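PDB 3W42: phosphoserine phosphatase RsbX from Bacillus subtilis, which dephosphorylates the stressosome protein RsbS and so acts as a negative regulator of sigma-B activity in the general stress response. Local coordinates for residues A[74-77]-A[78-82]; A[32-35]-A[36-39]; A[172-175]-A[176-180]. All blocks are in the same frame, centred on the assembly; numbering follows the deposited sequence. Where two conformers were deposited one is given.

Contact 1 (A[74-77]-A[78-82]); sequences IIER and CNQAM
With CG opposite its own backbone N (chi1 171°) and a bend at chi2 (58°), the side chain of Glu76 swings its carboxylate forward along the helix to Gln80, whose chain, extended beyond CG, brings its amide up to meet it. Gln80 NE2 donates to Glu76 OE2 at 3.0 Å, a moderately bent bond that reaches the oxygen on its anti side and somewhat out of the carboxylate plane. The two flat groups are strongly twisted, 57° apart, so they meet at an angle instead of stacking. Gln80 CG also lies 3.4 Å from Glu76 OE2. A water bridges the carboxylate to Asn79, one residue before Gln80: it donates to Glu76 OE2 at 2.7 Å and accepts a weak bond from Asn79 ND2. Glu76 OE1 is hydrogen-bonded to the hydroxyl of Tyr138, so both oxygens are held, which should restrict rotation of the carboxylate. The Asn79 amide is likewise held at both ends, by Gly133 N and Lys134 O, which ties the helix to the loop before strand 140-144.

Beneath these side chains run the i to i+4 bonds of an alpha helix, among them Cys78 N to Ile74 O at 3.0 Å and Gln80 N to Glu76 O at 2.9 Å. On the buried flank Ile74 CG2 lies 4.3 Å from Cys78 SG, a loose apolar contact. Arg77 makes a salt bridge to Glu69 and a cation-pi contact with Tyr66. Helix 71-81 packs against helix 49-65, with Ile74 on Val63, Cys78 on Ile59 and Ala81 on Leu62, while Ile74 and Ile75 rest on Ile92 of strand 88-96.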
ATOM      1  N   ILE A  74       5.114   6.895  12.133  1.00  6.56           N
ATOM      2  CA  ILE A  74       5.114   5.457  11.926  1.00  6.63           C
ATOM      3  C   ILE A  74       6.286   5.081  10.992  1.00  6.31           C
ATOM      4  O   ILE A  74       7.056   4.143  11.248  1.00  7.61           O
ATOM      5  CB  ILE A  74       3.791   4.925  11.348  1.00  6.93           C
ATOM      6  CG1 ILE A  74       2.637   5.258  12.303  1.00  7.87           C
ATOM      7  CG2 ILE A  74       3.923   3.419  11.089  1.00  9.50           C
ATOM      8  CD1 ILE A  74       1.272   4.911  11.731  1.00  9.22           C
ATOM      9  N   ILE A  75       6.449   5.827   9.874  1.00  6.69           N
ATOM     10  CA  ILE A  75       7.481   5.465   8.921  1.00  7.18           C
ATOM     11  C   ILE A  75       8.867   5.609   9.511  1.00  7.02           C
ATOM     12  O   ILE A  75       9.757   4.839   9.161  1.00  7.82           O
ATOM     13  CB  ILE A  75       7.287   6.208   7.584  1.00  7.09           C
ATOM     14  CG1 ILE A  75       7.924   5.335   6.462  1.00  7.47           C
ATOM     15  CG2 ILE A  75       7.831   7.576   7.629  1.00  8.98           C
ATOM     16  CD1 ILE A  75       7.585   5.905   5.030  1.00  8.55           C
ATOM     17  N   GLU A  76       9.052   6.574  10.431  1.00  6.94           N
ATOM     18  CA  GLU A  76      10.371   6.704  11.062  1.00  7.24           C
ATOM     19  C   GLU A  76      10.655   5.540  12.016  1.00  7.84           C
ATOM     20  O   GLU A  76      11.812   5.102  12.058  1.00  7.87           O
ATOM     21  CB  GLU A  76      10.461   8.073  11.761  1.00  7.81           C
ATOM     22  CG  GLU A  76      11.691   8.194  12.609  1.00  9.91           C
ATOM     23  CD  GLU A  76      13.029   8.013  11.913  1.00 12.23           C
ATOM     24  OE1 GLU A  76      13.103   8.009  10.581  1.00 13.77           O
ATOM     25  OE2 GLU A  76      14.018   7.872  12.651  1.00 12.24           O
ATOM     26  N   ARG A  77       9.661   5.041  12.720  1.00  7.35           N
ATOM     27  CA  ARG A  77       9.877   3.835  13.473  1.00  7.77           C
ATOM     28  C   ARG A  77      10.305   2.694  12.554  1.00  7.37           C
ATOM     29  O   ARG A  77      11.149   1.861  12.913  1.00  7.78           O
ATOM     30  CB  ARG A  77       8.609   3.412  14.242  1.00  7.07           C
ATOM     31  CG  ARG A  77       8.198   4.357  15.342  1.00  7.93           C
ATOM     32  CD  ARG A  77       6.990   3.814  16.087  1.00  8.38           C
ATOM     33  NE  ARG A  77       6.508   4.676  17.140  1.00  8.37           N
ATOM     34  CZ  ARG A  77       6.928   4.665  18.398  1.00  7.06           C
ATOM     35  NH1 ARG A  77       7.929   3.899  18.797  1.00  8.58           N
ATOM     36  NH2 ARG A  77       6.325   5.446  19.292  1.00  8.19           N
ATOM     37  N   CYS A  78       9.612   2.598  11.427  1.00  7.27           N
ATOM     38  CA  CYS A  78       9.961   1.591  10.422  1.00  7.81           C
ATOM     39  C   CYS A  78      11.400   1.752   9.958  1.00  7.07           C
ATOM     40  O   CYS A  78      12.156   0.770   9.915  1.00  8.03           O
ATOM     41  CB  CYS A  78       9.031   1.664   9.237  1.00  7.63           C
ATOM     42  SG  CYS A  78       7.316   1.163   9.626  1.00  7.89           S
ATOM     43  N   ASN A  79      11.813   2.996   9.673  1.00  7.19           N
ATOM     44  CA  ASN A  79      13.177   3.220   9.263  1.00  7.48           C
ATOM     45  C   ASN A  79      14.199   2.761  10.318  1.00  7.45           C
ATOM     46  O   ASN A  79      15.166   2.095  10.018  1.00  8.10           O
ATOM     47  CB  ASN A  79      13.365   4.710   8.991  1.00  8.00           C
ATOM     48  CG  ASN A  79      14.648   5.003   8.277  1.00  9.35           C
ATOM     49  OD1 ASN A  79      15.031   4.312   7.374  1.00 10.63           O
ATOM     50  ND2 ASN A  79      15.384   5.995   8.799  1.00 15.67           N
ATOM     51  N   GLN A  80      13.917   3.118  11.574  1.00  7.19           N
ATOM     52  CA  GLN A  80      14.852   2.667  12.644  1.00  8.79           C
ATOM     53  C   GLN A  80      14.937   1.169  12.774  1.00  8.23           C
ATOM     54  O   GLN A  80      16.021   0.626  13.022  1.00  9.46           O
ATOM     55  CB  GLN A  80      14.449   3.288  13.994  1.00  9.34           C
ATOM     56  CG  GLN A  80      14.732   4.819  13.993  1.00 10.63           C
ATOM     57  CD  GLN A  80      14.638   5.427  15.300  1.00 11.03           C
ATOM     58  OE1 GLN A  80      15.071   4.846  16.303  1.00 12.07           O
ATOM     59  NE2 GLN A  80      14.058   6.625  15.334  1.00 11.65           N
ATOM     60  N   ALA A  81      13.840   0.455  12.502  1.00  8.02           N
ATOM     61  CA  ALA A  81      13.841  -1.005  12.538  1.00  8.22           C
ATOM     62  C   ALA A  81      14.635  -1.635  11.365  1.00  7.93           C
ATOM     63  O   ALA A  81      14.962  -2.791  11.441  1.00  9.25           O
ATOM     64  CB  ALA A  81      12.419  -1.515  12.489  1.00  8.77           C
ATOM     65  N   MET A  82      14.933  -0.858  10.332  1.00  8.00           N
ATOM     66  CA  MET A  82      15.676  -1.371   9.202  1.00  8.07           C
ATOM     67  C   MET A  82      17.177  -1.400   9.405  1.00  9.04           C
ATOM     68  O   MET A  82      17.901  -2.040   8.645  1.00 10.76           O
ATOM     69  CB  MET A  82      15.348  -0.620   7.909  1.00  7.56           C
ATOM     70  CG  MET A  82      13.899  -0.692   7.505  1.00  7.00           C
ATOM     71  SD  MET A  82      13.254  -2.347   7.170  1.00  7.83           S
ATOM     72  CE  MET A  82      12.431  -2.717   8.739  1.00  7.93           C
TER
HETATM   73  O   HOH W   1      16.148   7.042  11.173  1.00 25.54           O

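Contact 2 (A[32-35]-A[36-39]); sequences KADD and KELI
Lys32 and Ile39 form a hydrogen-bonded pair close to the turn of the beta hairpin made by strands 27-33 and 37-45. The backbone bonds come first: Lys32 N to Ile39 O at 2.9 Å, Ile39 N to Lys32 O at 3.0 Å, and, nearer the turn, Asp34 N to Glu37 O. Between these rungs Ala33 and Leu38 are a non-hydrogen-bonded pair, with CA-H...O contacts from Leu38 to Lys32 O and from Ala33 to Glu37 O. The apolar contact lies on their face of the sheet, where Ala33 CB meets Leu38 CD1 at 3.6 Å in one of the two conformers of Leu38; Leu38 also touches Met31 and Ile95. Lys32 and Ile39 leave the sheet on the other face, where Ile39 touches Val63 of helix 49-65. Waters form a third group: one donates to both Lys32 O and Glu37 O, another links Asp34 OD2 to Glu37 OE2. In the turn itself Asp34 forms an Asx turn with Lys36, CG being set between backbone N and carbonyl carbon (chi1 68°). Its OD1 takes two backbone N-H groups: Glu37 N, 2.9 Å away, arrives nearly along the C-O axis, and Lys36 N, also at 2.9 Å, from above the carboxylate plane.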
ATOM      1  N   LYS A  32      -6.245  -2.210   8.608  1.00  7.43           N
ATOM      2  CA  LYS A  32      -7.320  -2.260   9.597  1.00  9.06           C
ATOM      3  C   LYS A  32      -8.196  -1.055   9.452  1.00  7.29           C
ATOM      4  O   LYS A  32      -7.725   0.051   9.402  1.00  7.72           O
ATOM      5  CB  LYS A  32      -6.760  -2.296  11.011  1.00 11.12           C
ATOM      6  CG  LYS A  32      -7.756  -2.416  12.112  1.00 16.00           C
ATOM      7  CD  LYS A  32      -7.073  -1.998  13.454  1.00 24.12           C
ATOM      8  CE  LYS A  32      -6.043  -3.127  13.924  1.00 29.02           C
ATOM      9  NZ  LYS A  32      -5.224  -3.189  15.274  1.00 31.17           N
ATOM     10  N   ALA A  33      -9.483  -1.285   9.395  1.00 10.74           N
ATOM     11  CA  ALA A  33     -10.496  -0.286   9.369  1.00 10.50           C
ATOM     12  C   ALA A  33     -11.435  -0.460  10.552  1.00 10.42           C
ATOM     13  O   ALA A  33     -11.771  -1.584  10.908  1.00 13.15           O
ATOM     14  CB  ALA A  33     -11.295  -0.263   8.027  1.00 15.23           C
ATOM     15  N   ASP A  34     -11.865   0.625  11.149  1.00  9.80           N
ATOM     16  CA  ASP A  34     -13.014   0.639  12.056  1.00  9.40           C
ATOM     17  C   ASP A  34     -13.990   1.712  11.520  1.00  8.24           C
ATOM     18  O   ASP A  34     -13.879   2.123  10.365  1.00  8.43           O
ATOM     19  CB  ASP A  34     -12.558   0.878  13.491  1.00 11.90           C
ATOM     20  CG  ASP A  34     -11.991   2.239  13.783  1.00 11.63           C
ATOM     21  OD1 ASP A  34     -12.135   3.161  13.052  1.00  9.80           O
ATOM     22  OD2 ASP A  34     -11.467   2.312  14.904  1.00 18.72           O
ATOM     23  N   ASP A  35     -14.999   2.045  12.303  1.00  8.46           N
ATOM     24  CA  ASP A  35     -16.035   2.938  11.773  1.00  8.01           C
ATOM     25  C   ASP A  35     -15.534   4.340  11.547  1.00  7.81           C
ATOM     26  O   ASP A  35     -16.214   5.128  10.899  1.00  9.35           O
ATOM     27  CB  ASP A  35     -17.243   2.968  12.705  1.00  9.86           C
ATOM     28  CG  ASP A  35     -17.909   1.639  12.871  1.00 10.06           C
ATOM     29  OD1 ASP A  35     -17.948   0.831  11.930  1.00 10.56           O
ATOM     30  OD2 ASP A  35     -18.455   1.403  13.980  1.00 12.57           O
ATOM     31  N   LYS A  36     -14.374   4.669  12.124  1.00  7.84           N
ATOM     32  CA  LYS A  36     -13.847   6.023  12.112  1.00  8.56           C
ATOM     33  C   LYS A  36     -12.649   6.195  11.164  1.00  7.17           C
ATOM     34  O   LYS A  36     -12.467   7.285  10.607  1.00  7.40           O
ATOM     35  CB  LYS A  36     -13.471   6.484  13.505  1.00 10.99           C
ATOM     36  CG  LYS A  36     -14.732   6.609  14.432  1.00 19.14           C
ATOM     37  CD  LYS A  36     -14.440   6.873  15.946  1.00 26.90           C
ATOM     38  CE  LYS A  36     -13.638   8.197  16.475  1.00 30.21           C
ATOM     39  NZ  LYS A  36     -13.697   8.348  18.045  1.00 23.93           N
ATOM     40  N   GLU A  37     -11.774   5.209  11.027  1.00  7.33           N
ATOM     41  CA  GLU A  37     -10.511   5.389  10.356  1.00  8.02           C
ATOM     42  C   GLU A  37      -9.989   4.108   9.787  1.00  6.74           C
ATOM     43  O   GLU A  37     -10.390   2.998  10.139  1.00  8.40           O
ATOM     44  CB  GLU A  37      -9.506   6.058  11.212  1.00  9.19           C
ATOM     45  CG  GLU A  37      -9.121   5.282  12.343  1.00 12.26           C
ATOM     46  CD  GLU A  37      -8.301   6.076  13.337  1.00 16.47           C
ATOM     47  OE1 GLU A  37      -7.642   7.006  13.046  1.00 21.72           O
ATOM     48  OE2 GLU A  37      -8.424   5.885  14.513  1.00 23.64           O
ATOM     49  N   LEU A  38      -9.036   4.287   8.869  1.00  7.66           N
ATOM     50  CA  LEU A  38      -8.274   3.201   8.187  0.66  8.32           C
ATOM     51  C   LEU A  38      -6.814   3.450   8.450  1.00  5.43           C
ATOM     52  O   LEU A  38      -6.357   4.595   8.317  1.00  6.17           O
ATOM     53  CB  LEU A  38      -8.502   3.223   6.630  0.66 10.78           C
ATOM     54  CG  LEU A  38      -7.804   2.164   5.784  0.66 11.91           C
ATOM     55  CD1 LEU A  38      -8.663   0.881   5.904  0.66 14.05           C
ATOM     56  CD2 LEU A  38      -7.570   2.494   4.262  0.66 11.97           C
ATOM     57  N   ILE A  39      -6.048   2.379   8.644  1.00  5.14           N
ATOM     58  CA  ILE A  39      -4.638   2.428   8.368  0.52  5.85           C
ATOM     59  C   ILE A  39      -4.282   1.262   7.492  1.00  4.99           C
ATOM     60  O   ILE A  39      -4.835   0.154   7.580  1.00  5.76           O
ATOM     61  CB  ILE A  39      -3.782   2.410   9.585  0.52  5.84           C
ATOM     62  CG1 ILE A  39      -2.338   2.726   9.186  0.52  6.85           C
ATOM     63  CG2 ILE A  39      -3.898   1.099  10.345  0.52  8.29           C
ATOM     64  CD1 ILE A  39      -1.515   3.186  10.305  0.52  8.94           C
TER
HETATM   65  O   HOH W   2      -8.380   1.464  11.789  1.00 21.98           O
HETATM   66  O   HOH W   3     -10.721   5.022  15.812  1.00 35.51           O

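Contact 3 (A[172-175]-A[176-180]); sequences SVEE and ISNSL
Ser172 OG takes part in two hydrogen bonds with Glu175 at the N-cap of its helix: it accepts from Glu175 N at 3.1 Å, and its hydroxyl donates to Glu175 OE1 at 2.7 Å. The second bond meets the carboxylate on its anti side, 29° out of plane. Glu175 thus serves the cap with both main chain and side chain, its CG set beside the backbone N (chi1 -70°) and the chain beyond bringing the carboxylate back to the serine. From this cap the first turn of helix 173-179 is joined to the next by Ile176 N to Ser172 O, 3.0 Å, and Ser177 N to Val173 O, 2.9 Å. In the alpha-beta-beta-alpha sandwich, this helix lies on the sheet that contains strands 10-17, 191-198 and 150-154: Val173 and Ile176 pack on Leu195, while Ser177 OG bonds the hydroxyl of Tyr193. Ile176 CG1 stands 3.3 Å from Ser172 O, with Ile176 CD1 also near it. On the outer flank Glu174 and Asn178 run side by side and point the same way, with Glu174 CG 3.8 Å from Asn178 OD1. Toward the C-terminal end Ser179 OG is hydrogen-bonded to His166 of helix 163-169.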
ATOM      1  N   SER A 172     -16.335  -1.624  -8.237  1.00  7.55           N
ATOM      2  CA  SER A 172     -16.141  -2.208  -6.925  1.00  7.26           C
ATOM      3  C   SER A 172     -14.681  -2.656  -6.862  1.00  6.58           C
ATOM      4  O   SER A 172     -14.040  -2.859  -7.903  1.00  6.82           O
ATOM      5  CB  SER A 172     -17.077  -3.397  -6.769  1.00  7.81           C
ATOM      6  OG  SER A 172     -16.699  -4.453  -7.616  1.00  8.96           O
ATOM      7  N   VAL A 173     -14.200  -2.960  -5.671  1.00  6.29           N
ATOM      8  CA  VAL A 173     -12.857  -3.447  -5.547  1.00  5.82           C
ATOM      9  C   VAL A 173     -12.713  -4.857  -6.187  1.00  6.46           C
ATOM     10  O   VAL A 173     -11.677  -5.176  -6.740  1.00  6.63           O
ATOM     11  CB  VAL A 173     -12.292  -3.394  -4.147  1.00  6.31           C
ATOM     12  CG1 VAL A 173     -12.157  -1.927  -3.685  1.00  6.74           C
ATOM     13  CG2 VAL A 173     -13.092  -4.190  -3.114  1.00  7.03           C
ATOM     14  N   GLU A 174     -13.746  -5.702  -6.097  1.00  6.81           N
ATOM     15  CA  GLU A 174     -13.677  -6.998  -6.753  1.00  8.21           C
ATOM     16  C   GLU A 174     -13.507  -6.829  -8.246  1.00  7.81           C
ATOM     17  O   GLU A 174     -12.733  -7.527  -8.905  1.00  8.10           O
ATOM     18  CB  GLU A 174     -14.927  -7.833  -6.460  1.00 10.39           C
ATOM     19  CG  GLU A 174     -15.026  -9.136  -7.185  1.00 16.39           C
ATOM     20  CD  GLU A 174     -16.204  -9.958  -6.684  1.00 23.55           C
ATOM     21  OE1 GLU A 174     -16.347 -10.151  -5.445  1.00 29.59           O
ATOM     22  OE2 GLU A 174     -17.049 -10.366  -7.466  1.00 32.23           O
ATOM     23  N   GLU A 175     -14.297  -5.950  -8.824  1.00  7.56           N
ATOM     24  CA  GLU A 175     -14.189  -5.655 -10.270  1.00  7.75           C
ATOM     25  C   GLU A 175     -12.847  -5.125 -10.644  1.00  7.47           C
ATOM     26  O   GLU A 175     -12.271  -5.528 -11.664  1.00  8.11           O
ATOM     27  CB  GLU A 175     -15.298  -4.767 -10.802  1.00  9.52           C
ATOM     28  CG  GLU A 175     -16.633  -5.473 -10.842  1.00 12.87           C
ATOM     29  CD  GLU A 175     -17.842  -4.676 -10.970  1.00 18.26           C
ATOM     30  OE1 GLU A 175     -18.083  -3.977  -9.940  1.00 19.74           O
ATOM     31  OE2 GLU A 175     -18.712  -4.976 -11.767  1.00 19.37           O
ATOM     32  N   ILE A 176     -12.272  -4.208  -9.873  1.00  7.24           N
ATOM     33  CA  ILE A 176     -10.969  -3.674 -10.196  1.00  6.01           C
ATOM     34  C   ILE A 176      -9.931  -4.805 -10.089  1.00  6.30           C
ATOM     35  O   ILE A 176      -9.037  -4.893 -10.931  1.00  6.51           O
ATOM     36  CB  ILE A 176     -10.597  -2.485  -9.265  1.00  6.94           C
ATOM     37  CG1 ILE A 176     -11.575  -1.286  -9.453  1.00  8.08           C
ATOM     38  CG2 ILE A 176      -9.179  -1.991  -9.629  1.00  7.71           C
ATOM     39  CD1 ILE A 176     -11.575  -0.270  -8.337  1.00  9.13           C
ATOM     40  N   SER A 177     -10.015  -5.607  -9.053  1.00  6.19           N
ATOM     41  CA  SER A 177      -9.072  -6.718  -8.926  1.00  6.51           C
ATOM     42  C   SER A 177      -9.142  -7.652 -10.156  1.00  6.33           C
ATOM     43  O   SER A 177      -8.142  -8.029 -10.763  1.00  7.13           O
ATOM     44  CB  SER A 177      -9.349  -7.473  -7.646  1.00  6.49           C
ATOM     45  OG  SER A 177      -8.377  -8.498  -7.460  1.00  8.77           O
ATOM     46  N   ASN A 178     -10.371  -7.971 -10.555  1.00  7.23           N
ATOM     47  CA  ASN A 178     -10.526  -8.826 -11.709  1.00  8.38           C
ATOM     48  C   ASN A 178      -9.988  -8.169 -12.965  1.00  8.09           C
ATOM     49  O   ASN A 178      -9.403  -8.831 -13.855  1.00  8.52           O
ATOM     50  CB  ASN A 178     -11.967  -9.283 -11.822  1.00  9.55           C
ATOM     51  CG  ASN A 178     -12.380 -10.280 -10.750  1.00 13.10           C
ATOM     52  OD1 ASN A 178     -13.604 -10.387 -10.447  1.00 18.99           O
ATOM     53  ND2 ASN A 178     -11.429 -10.946 -10.127  1.00 16.53           N
ATOM     54  N   SER A 179     -10.138  -6.837 -13.062  1.00  7.35           N
ATOM     55  CA  SER A 179      -9.624  -6.063 -14.195  1.00  7.48           C
ATOM     56  C   SER A 179      -8.117  -6.175 -14.348  1.00  7.48           C
ATOM     57  O   SER A 179      -7.583  -6.033 -15.469  1.00  8.16           O
ATOM     58  CB  SER A 179     -10.025  -4.607 -13.978  1.00  7.94           C
ATOM     59  OG  SER A 179      -9.722  -3.771 -15.047  1.00  8.13           O
ATOM     60  N   LEU A 180      -7.411  -6.402 -13.249  1.00  6.74           N
ATOM     61  CA  LEU A 180      -5.956  -6.517 -13.207  1.00  7.52           C
ATOM     62  C   LEU A 180      -5.441  -7.915 -13.379  1.00  7.56           C
ATOM     63  O   LEU A 180      -4.226  -8.119 -13.344  1.00  8.43           O
ATOM     64  CB  LEU A 180      -5.463  -5.968 -11.825  1.00  7.58           C
ATOM     65  CG  LEU A 180      -5.708  -4.464 -11.583  1.00  7.69           C
ATOM     66  CD1 LEU A 180      -5.421  -4.138 -10.125  1.00  9.10           C
ATOM     67  CD2 LEU A 180      -4.951  -3.592 -12.504  1.00  9.37           C
TER

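In the fold
From the N terminus the chain first meets contact 2, the hairpin turn joining edge strand 27-33 to strand 37-45, then contact 1 inside helix 71-81, and last contact 3 in helix 173-179. The three are in series: none nests in or crosses another, and contact 2 alone closes a loop, the tight turn. Contacts 1 and 2 touch where helix 71-81 meets the five-stranded sheet, Ile74 CD1 lying 3.6 Å from Ile39 CD1 in one of the two conformers of Ile39. Contact 3 lies on the other sheet of the sandwich, its centre about 32 Å from that of contact 1, with the chain's centre between them, and about 21 Å from that of contact 2.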